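Local coordinates for Serine/threonine-protein kinase Tel1 (Chaetomium thermophilum, PDB 6SKY) that probably phosphorylates serine and threonine residues followed by glutamine in its protein substrates, relaying genotoxic stress to checkpoint signalling, at residues R1755-P1760 and Q1825-F1830; Q2294-C2299 and E2379-S2384; K2534-N2539 and A2580-I2585. All coordinates share one frame; numbering follows the deposited sequence.

Interaction 1 (R1755-P1760 and Q1825-F1830); sequences RALENP and QEWLNF
Between the loop 1755-1760 and the C-terminal end of helix 1815-1827 with the residues after it, no hydrogen bond passes; the contact is made by aromatic rings meeting aliphatic and charged side chains. The apolar part centres on Leu1757, whose CG is anti to the backbone N. Leu1757 CD1 lies over one face of the indole in a CH-pi contact, 4.2 Å from the centroid of the Trp1827 five-membered ring and 15° off its normal. Leu1757 CD2 sits by the backbone carbonyl, 3.9 Å from Trp1827 O, with Phe1830 CB a little farther off.

The polar part is arranged around the far end of the Phe1830 ring. Arg1755 starts out away from the partner segment, but a bend at chi2 brings its guanidinium back, so that Phe1830 CZ sits over one guanidinium face, 3.6 Å from Arg1755 CZ. With the two planes 57° apart, this is an oblique meeting and not a flat stack. Glu1758 comes to the edge of the same ring instead, Glu1758 CD being 3.6 Å from Phe1830 CE2 and the carboxylate turned 73° from the ring plane. Within the loop, Arg1755 NH1 and Glu1758 OE1 form a salt bridge of 3.2 Å. Glu1758 OE2 is hydrogen-bonded to Ser1832 OG, so both carboxylate oxygens are held, and the acid is likely to keep its charge.

The arrangement is that of a loop packed against a helix end within an alpha-solenoid, and its surroundings are mostly helical, although Ala1835 in a loop touches Leu1757, Glu1758 and Phe1830. Trp1827 packs edge-to-face with Trp1762 at the start of helix 1762-1771, while Leu1757 and Trp1827 both rest on Leu1842 of helix 1836-1849. Asn1838 ND2 bonds Leu1757 O, which ties the loop backbone to helix 1836-1849.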
loop_
_atom_site.group_PDB
_atom_site.type_symbol
_atom_site.label_atom_id
_atom_site.label_comp_id
_atom_site.label_asym_id
_atom_site.label_seq_id
_atom_site.Cartn_x
_atom_site.Cartn_y
_atom_site.Cartn_z
ATOM N N ARG A 1755 8.411 -56.886 9.157
ATOM C CA ARG A 1755 7.099 -57.384 9.559
ATOM C C ARG A 1755 7.098 -57.836 11.013
ATOM O O ARG A 1755 6.036 -58.101 11.581
ATOM C CB ARG A 1755 6.638 -58.525 8.649
ATOM C CG ARG A 1755 6.251 -58.067 7.265
ATOM C CD ARG A 1755 5.106 -57.081 7.337
ATOM N NE ARG A 1755 5.059 -56.213 6.169
ATOM C CZ ARG A 1755 4.159 -55.250 5.994
ATOM N NH1 ARG A 1755 3.229 -55.039 6.913
ATOM N NH2 ARG A 1755 4.191 -54.500 4.901
ATOM N N ALA A 1756 8.273 -57.887 11.631
ATOM C CA ALA A 1756 8.371 -58.094 13.063
ATOM C C ALA A 1756 8.245 -56.796 13.827
ATOM O O ALA A 1756 8.155 -56.826 15.054
ATOM C CB ALA A 1756 9.695 -58.764 13.425
ATOM N N LEU A 1757 8.244 -55.663 13.132
ATOM C CA LEU A 1757 8.031 -54.387 13.787
ATOM C C LEU A 1757 6.587 -54.192 14.222
ATOM O O LEU A 1757 6.308 -53.257 14.977
ATOM C CB LEU A 1757 8.455 -53.257 12.853
ATOM C CG LEU A 1757 8.850 -51.935 13.505
ATOM C CD1 LEU A 1757 10.229 -52.036 14.091
ATOM C CD2 LEU A 1757 8.784 -50.820 12.503
ATOM N N GLU A 1758 5.670 -55.055 13.790
ATOM C CA GLU A 1758 4.254 -54.863 14.053
ATOM C C GLU A 1758 3.718 -55.710 15.194
ATOM O O GLU A 1758 2.557 -55.531 15.573
ATOM C CB GLU A 1758 3.442 -55.152 12.794
ATOM C CG GLU A 1758 3.698 -54.171 11.683
ATOM C CD GLU A 1758 2.849 -54.439 10.468
ATOM O OE1 GLU A 1758 2.829 -55.595 10.000
ATOM O OE2 GLU A 1758 2.193 -53.495 9.982
ATOM N N ASN A 1759 4.512 -56.622 15.746
ATOM C CA ASN A 1759 3.784 -57.175 16.881
ATOM C C ASN A 1759 4.131 -56.412 18.154
ATOM O O ASN A 1759 5.271 -55.981 18.326
ATOM C CB ASN A 1759 4.097 -58.655 17.067
ATOM C CG ASN A 1759 5.572 -58.934 17.131
ATOM O OD1 ASN A 1759 6.366 -58.236 16.512
ATOM N ND2 ASN A 1759 5.951 -59.963 17.877
ATOM N N PRO A 1760 3.176 -56.249 19.060
ATOM C CA PRO A 1760 3.381 -55.362 20.212
ATOM C C PRO A 1760 4.465 -55.808 21.177
ATOM O O PRO A 1760 4.641 -55.188 22.228
ATOM C CB PRO A 1760 2.009 -55.366 20.895
ATOM C CG PRO A 1760 1.060 -55.745 19.825
ATOM C CD PRO A 1760 1.790 -56.730 18.983
ATOM N N GLN A 1825 17.408 -50.900 7.298
ATOM C CA GLN A 1825 17.059 -50.551 5.928
ATOM C C GLN A 1825 15.645 -50.975 5.572
ATOM O O GLN A 1825 15.071 -50.437 4.623
ATOM C CB GLN A 1825 18.044 -51.186 4.959
ATOM C CG GLN A 1825 19.486 -50.894 5.268
ATOM C CD GLN A 1825 20.410 -51.434 4.207
ATOM O OE1 GLN A 1825 19.976 -51.761 3.106
ATOM N NE2 GLN A 1825 21.693 -51.538 4.532
ATOM N N GLU A 1826 15.077 -51.924 6.305
ATOM C CA GLU A 1826 13.702 -52.355 6.108
ATOM C C GLU A 1826 12.748 -51.785 7.140
ATOM O O GLU A 1826 11.578 -51.556 6.825
ATOM C CB GLU A 1826 13.621 -53.881 6.153
ATOM C CG GLU A 1826 14.406 -54.575 5.064
ATOM C CD GLU A 1826 13.674 -54.584 3.742
ATOM O OE1 GLU A 1826 12.435 -54.716 3.753
ATOM O OE2 GLU A 1826 14.336 -54.458 2.691
ATOM N N TRP A 1827 13.224 -51.559 8.364
ATOM C CA TRP A 1827 12.362 -51.064 9.429
ATOM C C TRP A 1827 12.030 -49.590 9.278
ATOM O O TRP A 1827 10.945 -49.166 9.680
ATOM C CB TRP A 1827 13.020 -51.286 10.781
ATOM C CG TRP A 1827 13.054 -52.689 11.206
ATOM C CD1 TRP A 1827 12.253 -53.691 10.777
ATOM C CD2 TRP A 1827 13.944 -53.263 12.158
ATOM N NE1 TRP A 1827 12.585 -54.861 11.402
ATOM C CE2 TRP A 1827 13.626 -54.622 12.257
ATOM C CE3 TRP A 1827 14.984 -52.758 12.935
ATOM C CZ2 TRP A 1827 14.305 -55.480 13.098
ATOM C CZ3 TRP A 1827 15.656 -53.608 13.766
ATOM C CH2 TRP A 1827 15.316 -54.954 13.845
ATOM N N LEU A 1828 12.942 -48.792 8.732
ATOM C CA LEU A 1828 12.685 -47.366 8.624
ATOM C C LEU A 1828 11.728 -47.031 7.495
ATOM O O LEU A 1828 11.092 -45.976 7.539
ATOM C CB LEU A 1828 13.996 -46.604 8.444
ATOM C CG LEU A 1828 14.941 -46.602 9.647
ATOM C CD1 LEU A 1828 16.203 -45.860 9.316
ATOM C CD2 LEU A 1828 14.286 -46.005 10.865
ATOM N N ASN A 1829 11.607 -47.894 6.495
ATOM C CA ASN A 1829 10.676 -47.686 5.388
ATOM C C ASN A 1829 9.380 -48.451 5.628
ATOM O O ASN A 1829 8.970 -49.284 4.829
ATOM C CB ASN A 1829 11.323 -48.107 4.076
ATOM C CG ASN A 1829 12.547 -47.291 3.743
ATOM O OD1 ASN A 1829 12.498 -46.064 3.713
ATOM N ND2 ASN A 1829 13.658 -47.967 3.498
ATOM N N PHE A 1830 8.722 -48.162 6.744
ATOM C CA PHE A 1830 7.596 -48.970 7.209
ATOM C C PHE A 1830 6.418 -48.071 7.556
ATOM O O PHE A 1830 6.327 -47.562 8.676
ATOM C CB PHE A 1830 8.002 -49.811 8.405
ATOM C CG PHE A 1830 7.396 -51.171 8.416
ATOM C CD1 PHE A 1830 8.102 -52.255 7.940
ATOM C CD2 PHE A 1830 6.119 -51.368 8.894
ATOM C CE1 PHE A 1830 7.552 -53.507 7.946
ATOM C CE2 PHE A 1830 5.561 -52.619 8.903
ATOM C CZ PHE A 1830 6.279 -53.690 8.429
#

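Interaction 2 (Q2294-C2299 and E2379-S2384); sequences QFAVFC and ENYLLS
Helices 2286-2303 and 2348-2387 run roughly antiparallel here, their short segments 150° apart in direction and 8.2 Å apart at closest approach of the axes, with the CA atoms of Ala2296 and Asn2380 only 5.1 Å from each other. The small Ala2296 is consistent with so close an approach. Its CB points toward the partner helix and touches two consecutive residues there, Ala2296 CB lying 3.6 Å from Asn2380 CB and also over one face of the Tyr2381 ring. The latter is a CH-pi contact: the Ala2296 methyl stands 3.9 Å from the Tyr2381 ring centroid, 14° off the normal and displaced toward the CD1-CE1 side. The Tyr2381 OH ends 4.1 Å from Val2297 CG2 of helix 2286-2303, at the margin of the contact.

Phe2295 also meets Asn2380. The carboxamide, with CG anti to the carbonyl carbon, presents its nitrogen to the ring, and Asn2380 ND2 approaches Phe2295 CD2 to 3.4 Å. Ring and amide planes are 44° apart, an oblique meeting. Phe2295 also packs against Leu2272 and Leu2276 of helix 2264-2279.

Two polar groups of this buried seam find weak partners outside the segments. Asn2380 ND2 gives a weak hydrogen bond within its own helix, to Leu2376 O one turn earlier, whereas Tyr2381 OH bonds weakly across to Asp2300 OD2, just beyond 2294-2299. In this helix pair of the FAT-region solenoid, the contact between the two segments is therefore largely apolar, with a weak polar tie next to it, and the close spacing is consistent with the small side chain at Ala2296.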
loop_
_atom_site.group_PDB
_atom_site.type_symbol
_atom_site.label_atom_id
_atom_site.label_comp_id
_atom_site.label_asym_id
_atom_site.label_seq_id
_atom_site.Cartn_x
_atom_site.Cartn_y
_atom_site.Cartn_z
ATOM N N GLN A 2294 1.190 15.673 23.734
ATOM C CA GLN A 2294 0.616 16.190 22.499
ATOM C C GLN A 2294 1.059 17.619 22.239
ATOM O O GLN A 2294 1.558 17.949 21.158
ATOM C CB GLN A 2294 -0.903 16.121 22.598
ATOM C CG GLN A 2294 -1.631 16.226 21.301
ATOM C CD GLN A 2294 -1.401 15.027 20.455
ATOM O OE1 GLN A 2294 -1.630 13.899 20.884
ATOM N NE2 GLN A 2294 -0.923 15.248 19.245
ATOM N N PHE A 2295 0.879 18.484 23.230
ATOM C CA PHE A 2295 1.182 19.892 23.030
ATOM C C PHE A 2295 2.676 20.128 22.852
ATOM O O PHE A 2295 3.085 20.955 22.031
ATOM C CB PHE A 2295 0.641 20.701 24.197
ATOM C CG PHE A 2295 0.407 22.128 23.872
ATOM C CD1 PHE A 2295 0.415 22.559 22.573
ATOM C CD2 PHE A 2295 0.195 23.042 24.863
ATOM C CE1 PHE A 2295 0.207 23.874 22.274
ATOM C CE2 PHE A 2295 -0.012 24.354 24.566
ATOM C CZ PHE A 2295 -0.006 24.770 23.274
ATOM N N ALA A 2296 3.512 19.414 23.606
ATOM C CA ALA A 2296 4.954 19.587 23.476
ATOM C C ALA A 2296 5.449 19.149 22.108
ATOM O O ALA A 2296 6.271 19.831 21.493
ATOM C CB ALA A 2296 5.673 18.813 24.567
ATOM N N VAL A 2297 4.966 18.013 21.613
ATOM C CA VAL A 2297 5.379 17.548 20.297
ATOM C C VAL A 2297 4.893 18.497 19.210
ATOM O O VAL A 2297 5.610 18.758 18.239
ATOM C CB VAL A 2297 4.884 16.113 20.074
ATOM C CG1 VAL A 2297 5.086 15.704 18.649
ATOM C CG2 VAL A 2297 5.633 15.184 20.979
ATOM N N PHE A 2298 3.689 19.053 19.362
ATOM C CA PHE A 2298 3.215 20.058 18.415
ATOM C C PHE A 2298 4.137 21.271 18.374
ATOM O O PHE A 2298 4.574 21.692 17.300
ATOM C CB PHE A 2298 1.794 20.479 18.771
ATOM C CG PHE A 2298 1.271 21.611 17.946
ATOM C CD1 PHE A 2298 0.734 21.385 16.700
ATOM C CD2 PHE A 2298 1.304 22.903 18.426
ATOM C CE1 PHE A 2298 0.259 22.417 15.953
ATOM C CE2 PHE A 2298 0.831 23.935 17.676
ATOM C CZ PHE A 2298 0.307 23.692 16.443
ATOM N N CYS A 2299 4.432 21.859 19.534
ATOM C CA CYS A 2299 5.281 23.047 19.554
ATOM C C CYS A 2299 6.675 22.749 19.018
ATOM O O CYS A 2299 7.269 23.570 18.309
ATOM C CB CYS A 2299 5.369 23.610 20.966
ATOM S SG CYS A 2299 3.868 24.357 21.571
ATOM N N GLU A 2379 8.269 23.705 28.655
ATOM C CA GLU A 2379 7.378 23.556 29.797
ATOM C C GLU A 2379 6.540 22.295 29.693
ATOM O O GLU A 2379 6.379 21.573 30.680
ATOM C CB GLU A 2379 6.486 24.780 29.911
ATOM C CG GLU A 2379 5.313 24.593 30.817
ATOM C CD GLU A 2379 4.432 25.812 30.852
ATOM O OE1 GLU A 2379 4.825 26.844 30.275
ATOM O OE2 GLU A 2379 3.345 25.742 31.453
ATOM N N ASN A 2380 6.007 21.997 28.510
ATOM C CA ASN A 2380 5.153 20.827 28.390
ATOM C C ASN A 2380 5.940 19.529 28.362
ATOM O O ASN A 2380 5.424 18.510 28.810
ATOM C CB ASN A 2380 4.274 20.941 27.156
ATOM C CG ASN A 2380 3.213 21.987 27.300
ATOM O OD1 ASN A 2380 2.390 21.934 28.198
ATOM N ND2 ASN A 2380 3.230 22.956 26.416
ATOM N N TYR A 2381 7.182 19.527 27.877
ATOM C CA TYR A 2381 8.013 18.336 28.047
ATOM C C TYR A 2381 8.233 18.039 29.520
ATOM O O TYR A 2381 8.103 16.893 29.965
ATOM C CB TYR A 2381 9.353 18.509 27.342
ATOM C CG TYR A 2381 9.352 18.039 25.921
ATOM C CD1 TYR A 2381 8.733 16.868 25.568
ATOM C CD2 TYR A 2381 9.955 18.779 24.928
ATOM C CE1 TYR A 2381 8.722 16.444 24.279
ATOM C CE2 TYR A 2381 9.945 18.361 23.638
ATOM C CZ TYR A 2381 9.329 17.192 23.317
ATOM O OH TYR A 2381 9.315 16.764 22.020
ATOM N N LEU A 2382 8.555 19.069 30.301
ATOM C CA LEU A 2382 8.793 18.843 31.720
ATOM C C LEU A 2382 7.524 18.420 32.445
ATOM O O LEU A 2382 7.575 17.582 33.347
ATOM C CB LEU A 2382 9.383 20.090 32.358
ATOM C CG LEU A 2382 10.843 20.303 32.013
ATOM C CD1 LEU A 2382 11.325 21.541 32.680
ATOM C CD2 LEU A 2382 11.645 19.115 32.449
ATOM N N LEU A 2383 6.375 18.986 32.077
ATOM C CA LEU A 2383 5.131 18.570 32.712
ATOM C C LEU A 2383 4.751 17.153 32.320
ATOM O O LEU A 2383 4.204 16.408 33.134
ATOM C CB LEU A 2383 4.005 19.529 32.359
ATOM C CG LEU A 2383 4.051 20.910 32.989
ATOM C CD1 LEU A 2383 2.903 21.731 32.484
ATOM C CD2 LEU A 2383 3.991 20.805 34.479
ATOM N N SER A 2384 5.023 16.760 31.080
ATOM C CA SER A 2384 4.691 15.414 30.645
ATOM C C SER A 2384 5.576 14.370 31.297
ATOM O O SER A 2384 5.126 13.246 31.528
ATOM C CB SER A 2384 4.813 15.314 29.137
ATOM O OG SER A 2384 5.243 14.027 28.767
#

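Interaction 3 (K2534-N2539 and A2580-I2585); sequences KVPIKN and APEMAI
Three backbone hydrogen bonds join strand 2534-2536 and the residue after it to the antiparallel segment 2580-2585. Val2535 and Met2583 form the hydrogen-bonded pair: Val2535 N gives to Met2583 O at 2.9 Å, in the carbonyl plane but bent at the hydrogen to 134°. The return bond, Met2583 N to Val2535 O, is 2.8 Å long and straighter (159°), although the donor stands above the carbonyl plane. Pro2536 occupies the non-hydrogen-bonded position opposite Glu2582, where its missing N-H costs the pairing nothing, and the next bond runs from Ile2537 N to Pro2581 O at 2.9 Å. All three acceptors also receive CA-H contacts: Met2583 O from Lys2534 CA, Val2535 O from Glu2582 CA at 3.4 Å, and Pro2581 O from Pro2536 CA. Ile2537 then centres an inverse gamma turn, with a weak Lys2538 N to Pro2536 O bond.

Among the side chains, extended Lys2534 crosses Glu2582 at about a right angle, its methylenes passing by Glu2582 OE1, with CE nearest. The salt bridge from Lys2534 NZ to Glu2582 OE1 is long at 3.8 Å, while Glu2582 CG lies beside the Pro2536 ring. An alanine in place of Glu2582 would probably lose the long salt bridge and the CG contact alongside Pro2536. On the face of Val2535 and Met2583, Val2535 CG2 touches Ile2585 CD1 at 3.9 Å, and Ile2537 CB meets Met2583 SD at 4.0 Å.

Strand 2534-2536 is an outermost strand of the antiparallel sheet in the kinase N-lobe, and a backbone bond between Ile2585 and Gly2532 carries the pairing on. Strand 2593-2599 flanks 2580-2585 on its other side, bonding Ala2584 through Ile2594, while Ile2537 packs on Phe2546 of helix 2541-2552.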
loop_
_atom_site.group_PDB
_atom_site.type_symbol
_atom_site.label_atom_id
_atom_site.label_comp_id
_atom_site.label_asym_id
_atom_site.label_seq_id
_atom_site.Cartn_x
_atom_site.Cartn_y
_atom_site.Cartn_z
ATOM N N LYS A 2534 47.618 -18.278 35.748
ATOM C CA LYS A 2534 46.500 -18.053 36.663
ATOM C C LYS A 2534 47.097 -17.816 38.051
ATOM O O LYS A 2534 47.338 -18.759 38.805
ATOM C CB LYS A 2534 45.534 -19.223 36.651
ATOM C CG LYS A 2534 44.250 -18.960 37.390
ATOM C CD LYS A 2534 43.308 -20.135 37.282
ATOM C CE LYS A 2534 42.039 -19.888 38.071
ATOM N NZ LYS A 2534 41.182 -21.102 38.131
ATOM N N VAL A 2535 47.302 -16.546 38.384
ATOM C CA VAL A 2535 48.084 -16.167 39.558
ATOM C C VAL A 2535 47.166 -15.921 40.747
ATOM O O VAL A 2535 46.137 -15.260 40.595
ATOM C CB VAL A 2535 48.924 -14.916 39.273
ATOM C CG1 VAL A 2535 49.890 -14.660 40.403
ATOM C CG2 VAL A 2535 49.658 -15.073 37.971
ATOM N N PRO A 2536 47.487 -16.414 41.942
ATOM C CA PRO A 2536 46.713 -16.013 43.123
ATOM C C PRO A 2536 47.006 -14.562 43.461
ATOM O O PRO A 2536 48.165 -14.151 43.524
ATOM C CB PRO A 2536 47.219 -16.961 44.213
ATOM C CG PRO A 2536 48.595 -17.283 43.792
ATOM C CD PRO A 2536 48.564 -17.352 42.293
ATOM N N ILE A 2537 45.954 -13.780 43.673
ATOM C CA ILE A 2537 46.125 -12.340 43.893
ATOM C C ILE A 2537 46.351 -12.171 45.390
ATOM O O ILE A 2537 45.483 -11.751 46.156
ATOM C CB ILE A 2537 44.937 -11.528 43.354
ATOM C CG1 ILE A 2537 45.051 -10.057 43.743
ATOM C CG2 ILE A 2537 43.603 -12.122 43.787
ATOM C CD1 ILE A 2537 43.847 -9.251 43.379
ATOM N N LYS A 2538 47.552 -12.528 45.818
ATOM C CA LYS A 2538 48.081 -12.105 47.107
ATOM C C LYS A 2538 49.580 -11.886 47.065
ATOM O O LYS A 2538 50.154 -11.508 48.088
ATOM C CB LYS A 2538 47.747 -13.134 48.193
ATOM C CG LYS A 2538 46.390 -12.947 48.823
ATOM C CD LYS A 2538 46.165 -13.917 49.957
ATOM C CE LYS A 2538 44.895 -13.577 50.708
ATOM N NZ LYS A 2538 44.769 -14.368 51.959
ATOM N N ASN A 2539 50.232 -12.089 45.924
ATOM C CA ASN A 2539 51.680 -12.060 45.852
ATOM C C ASN A 2539 52.222 -10.722 45.390
ATOM O O ASN A 2539 53.440 -10.576 45.255
ATOM C CB ASN A 2539 52.179 -13.169 44.922
ATOM C CG ASN A 2539 51.815 -14.545 45.426
ATOM O OD1 ASN A 2539 51.057 -14.683 46.384
ATOM N ND2 ASN A 2539 52.347 -15.571 44.785
ATOM N N ALA A 2580 37.394 -14.600 44.593
ATOM C CA ALA A 2580 38.085 -15.851 44.357
ATOM C C ALA A 2580 39.587 -15.631 44.515
ATOM O O ALA A 2580 40.103 -14.563 44.181
ATOM C CB ALA A 2580 37.772 -16.388 42.966
ATOM N N PRO A 2581 40.311 -16.622 45.039
ATOM C CA PRO A 2581 41.716 -16.385 45.390
ATOM C C PRO A 2581 42.612 -16.093 44.205
ATOM O O PRO A 2581 43.631 -15.416 44.376
ATOM C CB PRO A 2581 42.119 -17.688 46.090
ATOM C CG PRO A 2581 40.835 -18.263 46.572
ATOM C CD PRO A 2581 39.835 -17.923 45.530
ATOM N N GLU A 2582 42.279 -16.575 43.015
ATOM C CA GLU A 2582 43.152 -16.433 41.862
ATOM C C GLU A 2582 42.537 -15.520 40.812
ATOM O O GLU A 2582 41.343 -15.213 40.835
ATOM C CB GLU A 2582 43.463 -17.798 41.242
ATOM C CG GLU A 2582 44.364 -18.666 42.098
ATOM C CD GLU A 2582 44.806 -19.928 41.386
ATOM O OE1 GLU A 2582 44.023 -20.459 40.573
ATOM O OE2 GLU A 2582 45.941 -20.385 41.635
ATOM N N MET A 2583 43.383 -15.082 39.887
ATOM C CA MET A 2583 42.967 -14.274 38.759
ATOM C C MET A 2583 43.718 -14.738 37.526
ATOM O O MET A 2583 44.919 -15.010 37.587
ATOM C CB MET A 2583 43.217 -12.787 39.005
ATOM C CG MET A 2583 44.660 -12.389 39.099
ATOM S SD MET A 2583 44.813 -10.634 39.420
ATOM C CE MET A 2583 46.583 -10.455 39.440
ATOM N N ALA A 2584 42.997 -14.850 36.417
ATOM C CA ALA A 2584 43.609 -15.216 35.156
ATOM C C ALA A 2584 44.240 -13.995 34.506
ATOM O O ALA A 2584 44.035 -12.857 34.925
ATOM C CB ALA A 2584 42.580 -15.842 34.225
ATOM N N ILE A 2585 45.023 -14.238 33.464
ATOM C CA ILE A 2585 45.711 -13.177 32.742
ATOM C C ILE A 2585 45.632 -13.479 31.256
ATOM O O ILE A 2585 45.736 -14.638 30.844
ATOM C CB ILE A 2585 47.170 -13.040 33.210
ATOM C CG1 ILE A 2585 47.197 -12.587 34.666
ATOM C CG2 ILE A 2585 47.916 -12.054 32.354
ATOM C CD1 ILE A 2585 48.556 -12.457 35.236
#

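In the fold
Followed from the N terminus, the three contacts come strictly in series: none encloses or crosses another. Interaction 1 closes a largely helical loop whose ends are 65 residues apart, tying the loop before helix 1762-1771 to the end of helix 1815-1827. Interaction 2 closes one of 80 residues within the FAT region, at the base of the long helical excursion formed by 2306-2328 and 2348-2387. Interaction 3 spans 41 residues and adds an edge strand to the kinase sheet, with the side chain of Ile2585 about 9 Å from the bound nucleotide analogue. Interactions 1 and 2 lie on opposite sides of the chain's centre, their centres 74 Å apart, with no atoms in touch.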